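Local coordinates for protein aeromonas extracellular serine protease (Aeromonas sobria, PDB 3WQB) that cuts peptide bonds after Lys-Lys and Lys-Arg pairs as a calcium-binding, furin-like serine protease and probable virulence factor that activates the host plasma kallikrein/kinin system, at residues A[452-460]-A[549-557]; A[481-489]-A[576-586]. The protein carries 1 engineered substitution. All coordinates share one frame; numbering follows the deposited sequence.

Interaction 1. Residues A[452-460]-A[549-557]. With CA (calcium ion), chain D.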
ATOM      1  N   ILE A 452      -8.240 -28.951  -7.490  1.00 14.65           N
ATOM      2  CA  ILE A 452      -7.348 -28.611  -6.386  1.00 14.47           C
ATOM      3  C   ILE A 452      -7.735 -29.521  -5.219  1.00 14.62           C
ATOM      4  O   ILE A 452      -8.664 -29.225  -4.461  1.00 15.29           O
ATOM      5  CB  ILE A 452      -7.450 -27.112  -5.962  1.00 14.06           C
ATOM      6  CG1 ILE A 452      -7.260 -26.172  -7.163  1.00 14.43           C
ATOM      7  CG2 ILE A 452      -6.432 -26.806  -4.855  1.00 14.36           C
ATOM      8  CD1 ILE A 452      -7.727 -24.738  -6.920  1.00 14.64           C
ATOM      9  N   ALA A 453      -7.036 -30.639  -5.088  1.00 14.54           N
ATOM     10  CA  ALA A 453      -7.343 -31.591  -4.019  1.00 14.52           C
ATOM     11  C   ALA A 453      -7.015 -31.004  -2.657  1.00 14.54           C
ATOM     12  O   ALA A 453      -6.097 -30.188  -2.528  1.00 14.96           O
ATOM     13  CB  ALA A 453      -6.579 -32.891  -4.222  1.00 15.03           C
ATOM     14  N   ASP A 454      -7.767 -31.412  -1.639  1.00 14.45           N
ATOM     15  CA  ASP A 454      -7.405 -31.095  -0.264  1.00 14.21           C
ATOM     16  C   ASP A 454      -6.005 -31.659  -0.008  1.00 14.28           C
ATOM     17  O   ASP A 454      -5.661 -32.721  -0.533  1.00 14.68           O
ATOM     18  CB  ASP A 454      -8.413 -31.744   0.684  1.00 14.43           C
ATOM     19  CG  ASP A 454      -8.315 -31.228   2.099  1.00 14.86           C
ATOM     20  OD1 ASP A 454      -7.795 -30.111   2.323  1.00 15.11           O
ATOM     21  OD2 ASP A 454      -8.790 -31.946   3.008  1.00 15.85           O
ATOM     22  N   VAL A 455      -5.192 -30.938   0.766  1.00 13.60           N
ATOM     23  CA  VAL A 455      -3.825 -31.375   1.123  1.00 13.90           C
ATOM     24  C   VAL A 455      -3.117 -32.067  -0.050  1.00 13.92           C
ATOM     25  O   VAL A 455      -2.743 -33.241   0.016  1.00 14.53           O
ATOM     26  CB  VAL A 455      -3.779 -32.230   2.447  1.00 13.80           C
ATOM     27  CG1 VAL A 455      -3.983 -31.337   3.651  1.00 14.61           C
ATOM     28  CG2 VAL A 455      -4.800 -33.403   2.456  1.00 14.17           C
ATOM     29  N   GLY A 456      -2.925 -31.315  -1.133  1.00 14.15           N
ATOM     30  CA  GLY A 456      -2.483 -31.906  -2.392  1.00 14.92           C
ATOM     31  C   GLY A 456      -1.095 -32.506  -2.365  1.00 15.37           C
ATOM     32  O   GLY A 456      -0.210 -32.021  -1.661  1.00 15.55           O
ATOM     33  N   ASN A 457      -0.903 -33.572  -3.135  1.00 16.04           N
ATOM     34  CA  ASN A 457       0.419 -34.165  -3.297  1.00 17.00           C
ATOM     35  C   ASN A 457       1.379 -33.291  -4.078  1.00 16.97           C
ATOM     36  O   ASN A 457       2.594 -33.387  -3.905  1.00 17.53           O
ATOM     37  CB  ASN A 457       0.309 -35.529  -3.972  1.00 17.38           C
ATOM     38  CG  ASN A 457       0.076 -36.638  -2.981  1.00 20.24           C
ATOM     39  OD1 ASN A 457       0.733 -36.699  -1.947  1.00 21.87           O
ATOM     40  ND2 ASN A 457      -0.854 -37.525  -3.295  1.00 22.57           N
ATOM     41  N   SER A 458       0.820 -32.453  -4.945  1.00 16.91           N
ATOM     42  CA  SER A 458       1.585 -31.536  -5.770  1.00 16.74           C
ATOM     43  C   SER A 458       0.650 -30.401  -6.163  1.00 16.04           C
ATOM     44  O   SER A 458      -0.563 -30.530  -6.024  1.00 15.86           O
ATOM     45  CB  SER A 458       2.119 -32.236  -7.025  1.00 16.97           C
ATOM     46  OG  SER A 458       1.067 -32.666  -7.864  1.00 18.79           O
ATOM     47  N   PRO A 459       1.208 -29.283  -6.655  1.00 15.85           N
ATOM     48  CA  PRO A 459       0.357 -28.170  -7.045  1.00 15.64           C
ATOM     49  C   PRO A 459      -0.520 -28.468  -8.252  1.00 15.00           C
ATOM     50  O   PRO A 459      -0.165 -29.271  -9.119  1.00 16.26           O
ATOM     51  CB  PRO A 459       1.355 -27.075  -7.415  1.00 15.73           C
ATOM     52  CG  PRO A 459       2.600 -27.420  -6.690  1.00 17.00           C
ATOM     53  CD  PRO A 459       2.635 -28.918  -6.667  1.00 15.95           C
ATOM     54  N   THR A 460      -1.672 -27.817  -8.279  1.00 14.23           N
ATOM     55  CA  THR A 460      -2.477 -27.695  -9.477  1.00 14.09           C
ATOM     56  C   THR A 460      -1.769 -26.645 -10.317  1.00 13.66           C
ATOM     57  O   THR A 460      -1.535 -25.534  -9.854  1.00 13.80           O
ATOM     58  CB  THR A 460      -3.884 -27.241  -9.095  1.00 13.68           C
ATOM     59  OG1 THR A 460      -4.439 -28.185  -8.171  1.00 14.36           O
ATOM     60  CG2 THR A 460      -4.784 -27.112 -10.314  1.00 14.45           C
ATOM     61  N   LEU A 549       1.617 -21.068 -13.294  1.00 11.04           N
ATOM     62  CA  LEU A 549       0.924 -20.809 -12.037  1.00 11.37           C
ATOM     63  C   LEU A 549       0.733 -22.116 -11.288  1.00 11.30           C
ATOM     64  O   LEU A 549       0.358 -23.130 -11.881  1.00 12.12           O
ATOM     65  CB  LEU A 549      -0.439 -20.175 -12.302  1.00 12.05           C
ATOM     66  CG  LEU A 549      -1.180 -19.671 -11.062  1.00 12.79           C
ATOM     67  CD1 LEU A 549      -0.566 -18.364 -10.562  1.00 14.62           C
ATOM     68  CD2 LEU A 549      -2.649 -19.493 -11.371  1.00 14.50           C
ATOM     69  N   GLU A 550       0.989 -22.084  -9.985  1.00 11.48           N
ATOM     70  CA  GLU A 550       0.844 -23.262  -9.145  1.00 11.26           C
ATOM     71  C   GLU A 550      -0.068 -22.916  -7.986  1.00 11.25           C
ATOM     72  O   GLU A 550       0.128 -21.890  -7.342  1.00 11.69           O
ATOM     73  CB  GLU A 550       2.212 -23.712  -8.615  1.00 11.42           C
ATOM     74  CG  GLU A 550       3.118 -24.297  -9.672  1.00 13.34           C
ATOM     75  CD  GLU A 550       4.411 -24.868  -9.122  1.00 15.28           C
ATOM     76  OE1 GLU A 550       4.702 -24.721  -7.910  1.00 17.03           O
ATOM     77  OE2 GLU A 550       5.142 -25.491  -9.914  1.00 16.72           O
ATOM     78  N   VAL A 551      -1.071 -23.756  -7.720  1.00 11.63           N
ATOM     79  CA  VAL A 551      -1.994 -23.551  -6.605  1.00 11.68           C
ATOM     80  C   VAL A 551      -2.086 -24.860  -5.824  1.00 11.69           C
ATOM     81  O   VAL A 551      -2.342 -25.902  -6.424  1.00 11.57           O
ATOM     82  CB  VAL A 551      -3.407 -23.142  -7.092  1.00 11.99           C
ATOM     83  CG1 VAL A 551      -4.370 -22.980  -5.921  1.00 13.11           C
ATOM     84  CG2 VAL A 551      -3.343 -21.857  -7.920  1.00 12.70           C
ATOM     85  N   THR A 552      -1.867 -24.807  -4.510  1.00 11.71           N
ATOM     86  CA  THR A 552      -1.933 -25.998  -3.658  1.00 11.88           C
ATOM     87  C   THR A 552      -2.760 -25.708  -2.418  1.00 11.54           C
ATOM     88  O   THR A 552      -2.626 -24.646  -1.815  1.00 11.47           O
ATOM     89  CB  THR A 552      -0.527 -26.436  -3.185  1.00 12.17           C
ATOM     90  OG1 THR A 552       0.383 -26.459  -4.290  1.00 13.06           O
ATOM     91  CG2 THR A 552      -0.581 -27.831  -2.588  1.00 13.38           C
ATOM     92  N   ASP A 553      -3.615 -26.656  -2.044  1.00 11.60           N
ATOM     93  CA  ASP A 553      -4.286 -26.639  -0.750  1.00 11.99           C
ATOM     94  C   ASP A 553      -3.346 -27.326   0.243  1.00 12.14           C
ATOM     95  O   ASP A 553      -3.026 -28.503   0.089  1.00 12.56           O
ATOM     96  CB  ASP A 553      -5.646 -27.354  -0.879  1.00 12.19           C
ATOM     97  CG  ASP A 553      -6.392 -27.503   0.453  1.00 12.46           C
ATOM     98  OD1 ASP A 553      -5.774 -27.583   1.540  1.00 13.59           O
ATOM     99  OD2 ASP A 553      -7.635 -27.566   0.412  1.00 14.06           O
ATOM    100  N   VAL A 554      -2.877 -26.572   1.233  1.00 12.15           N
ATOM    101  CA  VAL A 554      -1.802 -27.035   2.110  1.00 12.36           C
ATOM    102  C   VAL A 554      -2.235 -27.250   3.562  1.00 12.42           C
ATOM    103  O   VAL A 554      -1.400 -27.202   4.469  1.00 13.11           O
ATOM    104  CB  VAL A 554      -0.559 -26.080   2.068  1.00 12.19           C
ATOM    105  CG1 VAL A 554       0.026 -26.001   0.655  1.00 12.91           C
ATOM    106  CG2 VAL A 554      -0.902 -24.690   2.614  1.00 13.07           C
ATOM    107  N   ALA A 555      -3.530 -27.457   3.787  1.00 12.62           N
ATOM    108  CA  ALA A 555      -4.010 -27.664   5.160  1.00 13.07           C
ATOM    109  C   ALA A 555      -5.342 -28.377   5.227  1.00 13.89           C
ATOM    110  O   ALA A 555      -6.263 -28.060   4.473  1.00 13.57           O
ATOM    111  CB  ALA A 555      -4.113 -26.329   5.892  1.00 13.21           C
ATOM    112  N   ASN A 556      -5.452 -29.316   6.166  1.00 14.74           N
ATOM    113  CA  ASN A 556      -6.751 -29.904   6.482  1.00 16.29           C
ATOM    114  C   ASN A 556      -7.133 -29.778   7.957  1.00 17.30           C
ATOM    115  O   ASN A 556      -8.219 -30.198   8.360  1.00 18.79           O
ATOM    116  CB  ASN A 556      -6.854 -31.361   5.999  1.00 16.60           C
ATOM    117  CG  ASN A 556      -5.802 -32.272   6.606  1.00 16.89           C
ATOM    118  OD1 ASN A 556      -4.966 -31.855   7.405  1.00 17.55           O
ATOM    119  ND2 ASN A 556      -5.836 -33.534   6.203  1.00 18.31           N
ATOM    120  N   GLY A 557      -6.251 -29.184   8.755  1.00 18.21           N
ATOM    121  CA  GLY A 557      -6.539 -28.988  10.176  1.00 18.87           C
ATOM    122  C   GLY A 557      -7.460 -27.801  10.383  1.00 19.17           C
ATOM    123  O   GLY A 557      -7.471 -26.866   9.572  1.00 19.49           O
TER
HETATM  124 CA    CA D 902      -7.934 -27.903   2.857  1.00 13.46          CA
HETATM  125  O   HOH W   1      -3.882 -29.084  -3.449  1.00 13.27           O
HETATM  126  O   HOH W   2      -8.021 -34.237   4.311  1.00 22.86           O
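Asp553 and Asp454 converge on a calcium ion from the two segments, but bind it differently. Asp553 is bidentate, its OD1 and OD2 each 2.5 Å from the calcium, whereas Asp454 gives OD1 alone, at 2.3 Å, and the two carboxylate planes are turned 62° apart. With CG anti to the backbone N (chi1 175°), the Asp553 carboxylate reaches back from the strand end toward residues 454 and 455. Its OD1 also accepts a nearly straight bond from Ala555 N, an Asx turn that brings the Ala555 carbonyl oxygen round to the metal. Asp488, Asn578 and Asn579 complete the site, and His483 is a further partner of Asp553 OD2. Val455 packs over this turn: its CG1 lies 3.5 Å from Asn556 N and against the Asn556 amide, while the next residue ties the backbones together through Gly456 N to Asp553 O at 3.1 Å. A water spans Asp454 OD2 and Asn556 ND2, and another joins Ala453 O to Asp553 N.

The setting is the beta-sandwich P-domain of the furin-like proteases, where 452-460 passes from a strand of one sheet to a strand of another. It enters the second at Val551, whose antiparallel, hydrogen-bonded pair with Thr460 is closed by Thr460 N to Val551 O (2.7 Å) and Val551 N to Thr460 O (2.8 Å). Val551 CG1 meets Ile452 CD1 at 3.9 Å in the interior, beside Leu489. Pro459 lies alongside the aliphatic part of Glu550, pointing the same way, while the Glu550 carboxylate runs on to salt bridges with Arg500 and Arg548.

Interaction 2. Residues A[481-489]-A[576-586]; sequences LDHQRLPDL and ERNNRQPGKLI. With CA (calcium ion), chain D.
Strand ends 481-482 and 583-586 run antiparallel, with Leu481 and Leu585 a non-hydrogen-bonded pair and Asp482 and Lys584 a hydrogen-bonded one; 481-482 then runs on into the calcium loop, whereas 576-582 comes from the metal site into the strand starting at Gly583. Arg485 bends at chi3 (76°), which lays the guanidinium flat over Asn578 CA, 3.5 Å from the plane. From that position NE and NH2 grip Asp488 side-on, both on the single oxygen OD2, NE at 2.9 Å in a salt bridge, while OD1 forms another with Arg559. NH1 makes a weak bond to Glu576 O, and both NH1 and NH2 reach Gly557 O. The gripped OD2 is a calcium ligand, at 2.3 Å, so Arg485 is a second-shell residue that fixes a first-shell one and probably offsets some of its negative charge.

Gln484 clasps the same loop further along, at 580-581. Its OE1 accepts from Gln581 N at 3.1 Å and, weakly, from Arg580 N, while NE2 returns a bond to Gln581 OE1. Asn579 CB packs against Gln484 CB and OE1, and its ND2 N-H points almost straight at Gln581 O (2.8 Å), though from above that carbonyl's plane, steadying the amide while OD1 binds calcium. The His483 ring, whose NE2 is engaged by Asp553, crosses this amide obliquely, with CE1 3.4 Å from Asn579 OD1, and its ND1 accepts from Arg485 N.

Strand 471-482 lies between strands 583-595 and 527-535 in one P-domain sheet, while Leu489 begins the next strand and touches Val551 and Asp553 of strand 545-553 in the facing layer.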
ATOM      1  N   LEU A 481     -10.930 -19.133  -9.174  1.00 12.76           N
ATOM      2  CA  LEU A 481     -11.013 -20.509  -8.697  1.00 13.07           C
ATOM      3  C   LEU A 481     -12.154 -20.639  -7.700  1.00 13.43           C
ATOM      4  O   LEU A 481     -12.602 -19.647  -7.118  1.00 13.57           O
ATOM      5  CB  LEU A 481      -9.674 -20.972  -8.086  1.00 13.16           C
ATOM      6  CG  LEU A 481      -9.091 -20.239  -6.876  1.00 12.70           C
ATOM      7  CD1 LEU A 481      -9.749 -20.704  -5.576  1.00 13.97           C
ATOM      8  CD2 LEU A 481      -7.590 -20.478  -6.810  1.00 14.28           C
ATOM      9  N   ASP A 482     -12.610 -21.873  -7.508  1.00 13.77           N
ATOM     10  CA  ASP A 482     -13.530 -22.200  -6.421  1.00 14.28           C
ATOM     11  C   ASP A 482     -12.806 -23.002  -5.360  1.00 14.19           C
ATOM     12  O   ASP A 482     -12.068 -23.938  -5.677  1.00 14.20           O
ATOM     13  CB  ASP A 482     -14.707 -23.030  -6.931  1.00 15.08           C
ATOM     14  CG  ASP A 482     -15.654 -22.240  -7.817  1.00 16.83           C
ATOM     15  OD1 ASP A 482     -15.669 -20.991  -7.751  1.00 19.07           O
ATOM     16  OD2 ASP A 482     -16.406 -22.887  -8.572  1.00 21.81           O
ATOM     17  N   HIS A 483     -13.016 -22.626  -4.103  1.00 13.87           N
ATOM     18  CA  HIS A 483     -12.475 -23.357  -2.963  1.00 14.00           C
ATOM     19  C   HIS A 483     -13.174 -22.892  -1.701  1.00 14.62           C
ATOM     20  O   HIS A 483     -13.359 -21.691  -1.489  1.00 14.75           O
ATOM     21  CB  HIS A 483     -10.965 -23.139  -2.830  1.00 13.83           C
ATOM     22  CG  HIS A 483     -10.305 -24.065  -1.861  1.00 13.83           C
ATOM     23  ND1 HIS A 483     -10.344 -23.868  -0.499  1.00 14.47           N
ATOM     24  CD2 HIS A 483      -9.571 -25.184  -2.060  1.00 13.95           C
ATOM     25  CE1 HIS A 483      -9.684 -24.841   0.103  1.00 14.36           C
ATOM     26  NE2 HIS A 483      -9.198 -25.650  -0.821  1.00 13.98           N
ATOM     27  N   GLN A 484     -13.562 -23.853  -0.867  1.00 14.83           N
ATOM     28  CA  GLN A 484     -14.390 -23.580   0.305  1.00 15.42           C
ATOM     29  C   GLN A 484     -13.656 -23.000   1.526  1.00 14.90           C
ATOM     30  O   GLN A 484     -14.300 -22.532   2.459  1.00 15.76           O
ATOM     31  CB  GLN A 484     -15.150 -24.843   0.728  1.00 16.06           C
ATOM     32  CG  GLN A 484     -16.169 -25.355  -0.272  1.00 17.95           C
ATOM     33  CD  GLN A 484     -16.622 -26.764   0.057  1.00 21.17           C
ATOM     34  OE1 GLN A 484     -15.826 -27.608   0.484  1.00 23.02           O
ATOM     35  NE2 GLN A 484     -17.909 -27.026  -0.140  1.00 23.34           N
ATOM     36  N   ARG A 485     -12.328 -23.054   1.528  1.00 14.45           N
ATOM     37  CA  ARG A 485     -11.526 -22.456   2.602  1.00 13.75           C
ATOM     38  C   ARG A 485     -10.283 -21.771   2.036  1.00 13.42           C
ATOM     39  O   ARG A 485      -9.167 -22.296   2.079  1.00 12.73           O
ATOM     40  CB  ARG A 485     -11.182 -23.485   3.685  1.00 13.93           C
ATOM     41  CG  ARG A 485     -10.514 -22.863   4.901  1.00 13.49           C
ATOM     42  CD  ARG A 485     -10.480 -23.794   6.106  1.00 14.92           C
ATOM     43  NE  ARG A 485      -9.468 -24.834   5.966  1.00 13.52           N
ATOM     44  CZ  ARG A 485      -8.874 -25.450   6.983  1.00 13.21           C
ATOM     45  NH1 ARG A 485      -9.202 -25.154   8.245  1.00 15.83           N
ATOM     46  NH2 ARG A 485      -7.943 -26.368   6.733  1.00 14.14           N
ATOM     47  N   LEU A 486     -10.494 -20.566   1.518  1.00 13.11           N
ATOM     48  CA  LEU A 486      -9.469 -19.858   0.749  1.00 12.70           C
ATOM     49  C   LEU A 486      -8.073 -19.774   1.363  1.00 12.02           C
ATOM     50  O   LEU A 486      -7.094 -19.915   0.638  1.00 11.95           O
ATOM     51  CB  LEU A 486      -9.945 -18.458   0.327  1.00 12.51           C
ATOM     52  CG  LEU A 486     -11.005 -18.430  -0.778  1.00 13.26           C
ATOM     53  CD1 LEU A 486     -11.633 -17.054  -0.864  1.00 14.69           C
ATOM     54  CD2 LEU A 486     -10.428 -18.856  -2.126  1.00 14.59           C
ATOM     55  N   PRO A 487      -7.965 -19.554   2.695  1.00 11.55           N
ATOM     56  CA  PRO A 487      -6.612 -19.438   3.251  1.00 11.37           C
ATOM     57  C   PRO A 487      -5.794 -20.733   3.221  1.00 11.27           C
ATOM     58  O   PRO A 487      -4.616 -20.692   3.521  1.00 11.19           O
ATOM     59  CB  PRO A 487      -6.855 -18.952   4.690  1.00 11.39           C
ATOM     60  CG  PRO A 487      -8.181 -18.267   4.609  1.00 11.21           C
ATOM     61  CD  PRO A 487      -8.978 -19.127   3.676  1.00 11.84           C
ATOM     62  N   ASP A 488      -6.394 -21.853   2.815  1.00 11.30           N
ATOM     63  CA  ASP A 488      -5.620 -23.072   2.584  1.00 11.71           C
ATOM     64  C   ASP A 488      -4.698 -22.969   1.376  1.00 11.44           C
ATOM     65  O   ASP A 488      -3.807 -23.796   1.213  1.00 11.27           O
ATOM     66  CB  ASP A 488      -6.546 -24.278   2.392  1.00 11.72           C
ATOM     67  CG  ASP A 488      -7.180 -24.751   3.688  1.00 12.96           C
ATOM     68  OD1 ASP A 488      -6.864 -24.185   4.754  1.00 13.89           O
ATOM     69  OD2 ASP A 488      -8.001 -25.694   3.623  1.00 13.40           O
ATOM     70  N   LEU A 489      -4.919 -21.972   0.524  1.00 11.48           N
ATOM     71  CA  LEU A 489      -4.250 -21.934  -0.772  1.00 11.77           C
ATOM     72  C   LEU A 489      -2.927 -21.184  -0.792  1.00 11.45           C
ATOM     73  O   LEU A 489      -2.809 -20.051  -0.300  1.00 12.40           O
ATOM     74  CB  LEU A 489      -5.193 -21.399  -1.855  1.00 11.92           C
ATOM     75  CG  LEU A 489      -6.498 -22.175  -2.046  1.00 12.20           C
ATOM     76  CD1 LEU A 489      -7.317 -21.486  -3.097  1.00 13.77           C
ATOM     77  CD2 LEU A 489      -6.260 -23.642  -2.415  1.00 13.11           C
ATOM     78  N   GLU A 576     -12.381 -21.946  11.271  1.00 18.83           N
ATOM     79  CA  GLU A 576     -12.290 -22.235   9.851  1.00 18.46           C
ATOM     80  C   GLU A 576     -12.356 -23.740   9.678  1.00 18.63           C
ATOM     81  O   GLU A 576     -11.420 -24.456  10.048  1.00 19.10           O
ATOM     82  CB  GLU A 576     -10.968 -21.756   9.266  1.00 18.07           C
ATOM     83  CG  GLU A 576     -10.749 -20.271   9.193  1.00 17.35           C
ATOM     84  CD  GLU A 576      -9.559 -19.976   8.313  1.00 15.58           C
ATOM     85  OE1 GLU A 576      -9.704 -20.071   7.077  1.00 15.30           O
ATOM     86  OE2 GLU A 576      -8.473 -19.683   8.856  1.00 15.30           O
ATOM     87  N   ARG A 577     -13.457 -24.207   9.110  1.00 19.34           N
ATOM     88  CA  ARG A 577     -13.642 -25.636   8.865  1.00 19.77           C
ATOM     89  C   ARG A 577     -13.017 -26.007   7.524  1.00 19.05           C
ATOM     90  O   ARG A 577     -13.176 -25.292   6.530  1.00 18.95           O
ATOM     91  CB  ARG A 577     -15.129 -25.985   8.880  1.00 20.82           C
ATOM     92  CG  ARG A 577     -15.887 -25.418  10.073  1.00 23.78           C
ATOM     93  CD  ARG A 577     -15.954 -26.406  11.228  1.00 28.02           C
ATOM     94  NE  ARG A 577     -16.248 -25.750  12.503  1.00 31.22           N
ATOM     95  CZ  ARG A 577     -17.457 -25.353  12.900  1.00 32.97           C
ATOM     96  NH1 ARG A 577     -18.520 -25.538  12.126  1.00 34.26           N
ATOM     97  NH2 ARG A 577     -17.603 -24.768  14.082  1.00 34.17           N
ATOM     98  N   ASN A 578     -12.286 -27.112   7.500  1.00 18.46           N
ATOM     99  CA  ASN A 578     -11.673 -27.581   6.260  1.00 18.13           C
ATOM    100  C   ASN A 578     -12.679 -27.758   5.121  1.00 18.30           C
ATOM    101  O   ASN A 578     -13.826 -28.137   5.349  1.00 18.84           O
ATOM    102  CB  ASN A 578     -10.898 -28.875   6.500  1.00 17.87           C
ATOM    103  CG  ASN A 578     -10.013 -29.251   5.331  1.00 17.13           C
ATOM    104  OD1 ASN A 578      -9.377 -28.397   4.712  1.00 15.72           O
ATOM    105  ND2 ASN A 578      -9.976 -30.534   5.014  1.00 17.36           N
ATOM    106  N   ASN A 579     -12.258 -27.459   3.893  1.00 18.17           N
ATOM    107  CA  ASN A 579     -13.101 -27.722   2.728  1.00 18.66           C
ATOM    108  C   ASN A 579     -13.472 -29.198   2.651  1.00 19.63           C
ATOM    109  O   ASN A 579     -12.611 -30.069   2.760  1.00 19.59           O
ATOM    110  CB  ASN A 579     -12.428 -27.272   1.425  1.00 18.23           C
ATOM    111  CG  ASN A 579     -11.034 -27.842   1.256  1.00 17.65           C
ATOM    112  OD1 ASN A 579     -10.143 -27.570   2.057  1.00 17.40           O
ATOM    113  ND2 ASN A 579     -10.838 -28.629   0.205  1.00 17.62           N
ATOM    114  N   ARG A 580     -14.763 -29.455   2.470  1.00 20.96           N
ATOM    115  CA  ARG A 580     -15.288 -30.809   2.354  1.00 22.45           C
ATOM    116  C   ARG A 580     -15.046 -31.405   0.958  1.00 22.52           C
ATOM    117  O   ARG A 580     -14.944 -32.625   0.801  1.00 23.09           O
ATOM    118  CB  ARG A 580     -16.788 -30.794   2.671  1.00 22.99           C
ATOM    119  CG  ARG A 580     -17.456 -32.155   2.654  1.00 26.08           C
ATOM    120  CD  ARG A 580     -17.959 -32.589   4.025  1.00 30.62           C
ATOM    121  NE  ARG A 580     -18.665 -33.871   3.945  1.00 33.76           N
ATOM    122  CZ  ARG A 580     -19.900 -34.035   3.465  1.00 35.08           C
ATOM    123  NH1 ARG A 580     -20.599 -33.001   3.014  1.00 36.66           N
ATOM    124  NH2 ARG A 580     -20.440 -35.247   3.436  1.00 36.24           N
ATOM    125  N   GLN A 581     -14.968 -30.536  -0.046  1.00 22.46           N
ATOM    126  CA  GLN A 581     -14.794 -30.934  -1.436  1.00 22.25           C
ATOM    127  C   GLN A 581     -13.483 -30.361  -1.986  1.00 21.16           C
ATOM    128  O   GLN A 581     -12.974 -29.360  -1.461  1.00 20.96           O
ATOM    129  CB  GLN A 581     -15.965 -30.415  -2.285  1.00 22.97           C
ATOM    130  CG  GLN A 581     -17.227 -31.287  -2.295  1.00 25.55           C
ATOM    131  CD  GLN A 581     -18.063 -31.190  -1.025  1.00 27.76           C
ATOM    132  OE1 GLN A 581     -18.414 -30.096  -0.570  1.00 29.09           O
ATOM    133  NE2 GLN A 581     -18.408 -32.342  -0.461  1.00 29.12           N
ATOM    134  N   PRO A 582     -12.931 -30.989  -3.044  1.00 20.21           N
ATOM    135  CA  PRO A 582     -11.821 -30.353  -3.746  1.00 19.38           C
ATOM    136  C   PRO A 582     -12.226 -29.017  -4.359  1.00 18.54           C
ATOM    137  O   PRO A 582     -13.398 -28.788  -4.676  1.00 18.52           O
ATOM    138  CB  PRO A 582     -11.471 -31.350  -4.857  1.00 19.22           C
ATOM    139  CG  PRO A 582     -12.660 -32.265  -4.965  1.00 20.33           C
ATOM    140  CD  PRO A 582     -13.238 -32.325  -3.592  1.00 19.99           C
ATOM    141  N   GLY A 583     -11.250 -28.128  -4.483  1.00 17.62           N
ATOM    142  CA  GLY A 583     -11.443 -26.886  -5.205  1.00 16.91           C
ATOM    143  C   GLY A 583     -11.238 -27.084  -6.691  1.00 16.33           C
ATOM    144  O   GLY A 583     -10.974 -28.195  -7.159  1.00 15.72           O
ATOM    145  N   LYS A 584     -11.342 -25.993  -7.436  1.00 16.09           N
ATOM    146  CA  LYS A 584     -11.272 -26.037  -8.883  1.00 16.81           C
ATOM    147  C   LYS A 584     -10.636 -24.750  -9.380  1.00 15.70           C
ATOM    148  O   LYS A 584     -11.138 -23.673  -9.089  1.00 15.98           O
ATOM    149  CB  LYS A 584     -12.687 -26.197  -9.462  1.00 17.91           C
ATOM    150  CG  LYS A 584     -12.783 -26.138 -10.982  1.00 20.51           C
ATOM    151  CD  LYS A 584     -14.213 -26.367 -11.455  1.00 23.17           C
ATOM    152  CE  LYS A 584     -15.090 -25.140 -11.250  1.00 24.84           C
ATOM    153  NZ  LYS A 584     -16.424 -25.284 -11.899  1.00 26.36           N
ATOM    154  N   LEU A 585      -9.528 -24.862 -10.106  1.00 15.11           N
ATOM    155  CA  LEU A 585      -8.974 -23.708 -10.810  1.00 14.85           C
ATOM    156  C   LEU A 585      -9.817 -23.463 -12.060  1.00 15.09           C
ATOM    157  O   LEU A 585     -10.024 -24.374 -12.868  1.00 15.94           O
ATOM    158  CB  LEU A 585      -7.510 -23.950 -11.190  1.00 14.66           C
ATOM    159  CG  LEU A 585      -6.783 -22.835 -11.944  1.00 14.53           C
ATOM    160  CD1 LEU A 585      -6.738 -21.523 -11.144  1.00 14.72           C
ATOM    161  CD2 LEU A 585      -5.386 -23.280 -12.317  1.00 15.55           C
ATOM    162  N   ILE A 586     -10.307 -22.237 -12.199  1.00 14.78           N
ATOM    163  CA  ILE A 586     -11.184 -21.857 -13.310  1.00 14.97           C
ATOM    164  C   ILE A 586     -10.387 -21.215 -14.452  1.00 14.76           C
ATOM    165  O   ILE A 586     -10.464 -21.648 -15.603  1.00 14.88           O
ATOM    166  CB  ILE A 586     -12.330 -20.919 -12.824  1.00 15.12           C
ATOM    167  CG1 ILE A 586     -13.211 -21.639 -11.795  1.00 16.11           C
ATOM    168  CG2 ILE A 586     -13.163 -20.398 -14.012  1.00 15.29           C
ATOM    169  CD1 ILE A 586     -14.097 -20.716 -10.972  1.00 16.84           C
TER
HETATM  170 CA    CA D 902      -7.934 -27.903   2.857  1.00 13.46          CA
HETATM  171  O   HOH W   3     -13.498 -26.582  -2.032  1.00 18.96           O

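Overall arrangement
From the N terminus the four segments come in the order 452-460, 481-489, 549-557 and 576-586, so the two contacts cross rather than nest. Interaction 1 closes a loop of 88 residues when 549-557 returns to 452-460; interaction 2, opened inside that loop, is closed only after it, when 576-586 reaches 481-489 across 86 residues. Each contributes three of the residues that bind the same calcium ion, and their centres lie about 9 Å apart. One metal thus links all four segments of the P-domain: 452-460 and 481-489 each pass from the sheet of strand 583-595 to that of strand 545-553; interaction 1 pairs strands in the latter, interaction 2 in the former.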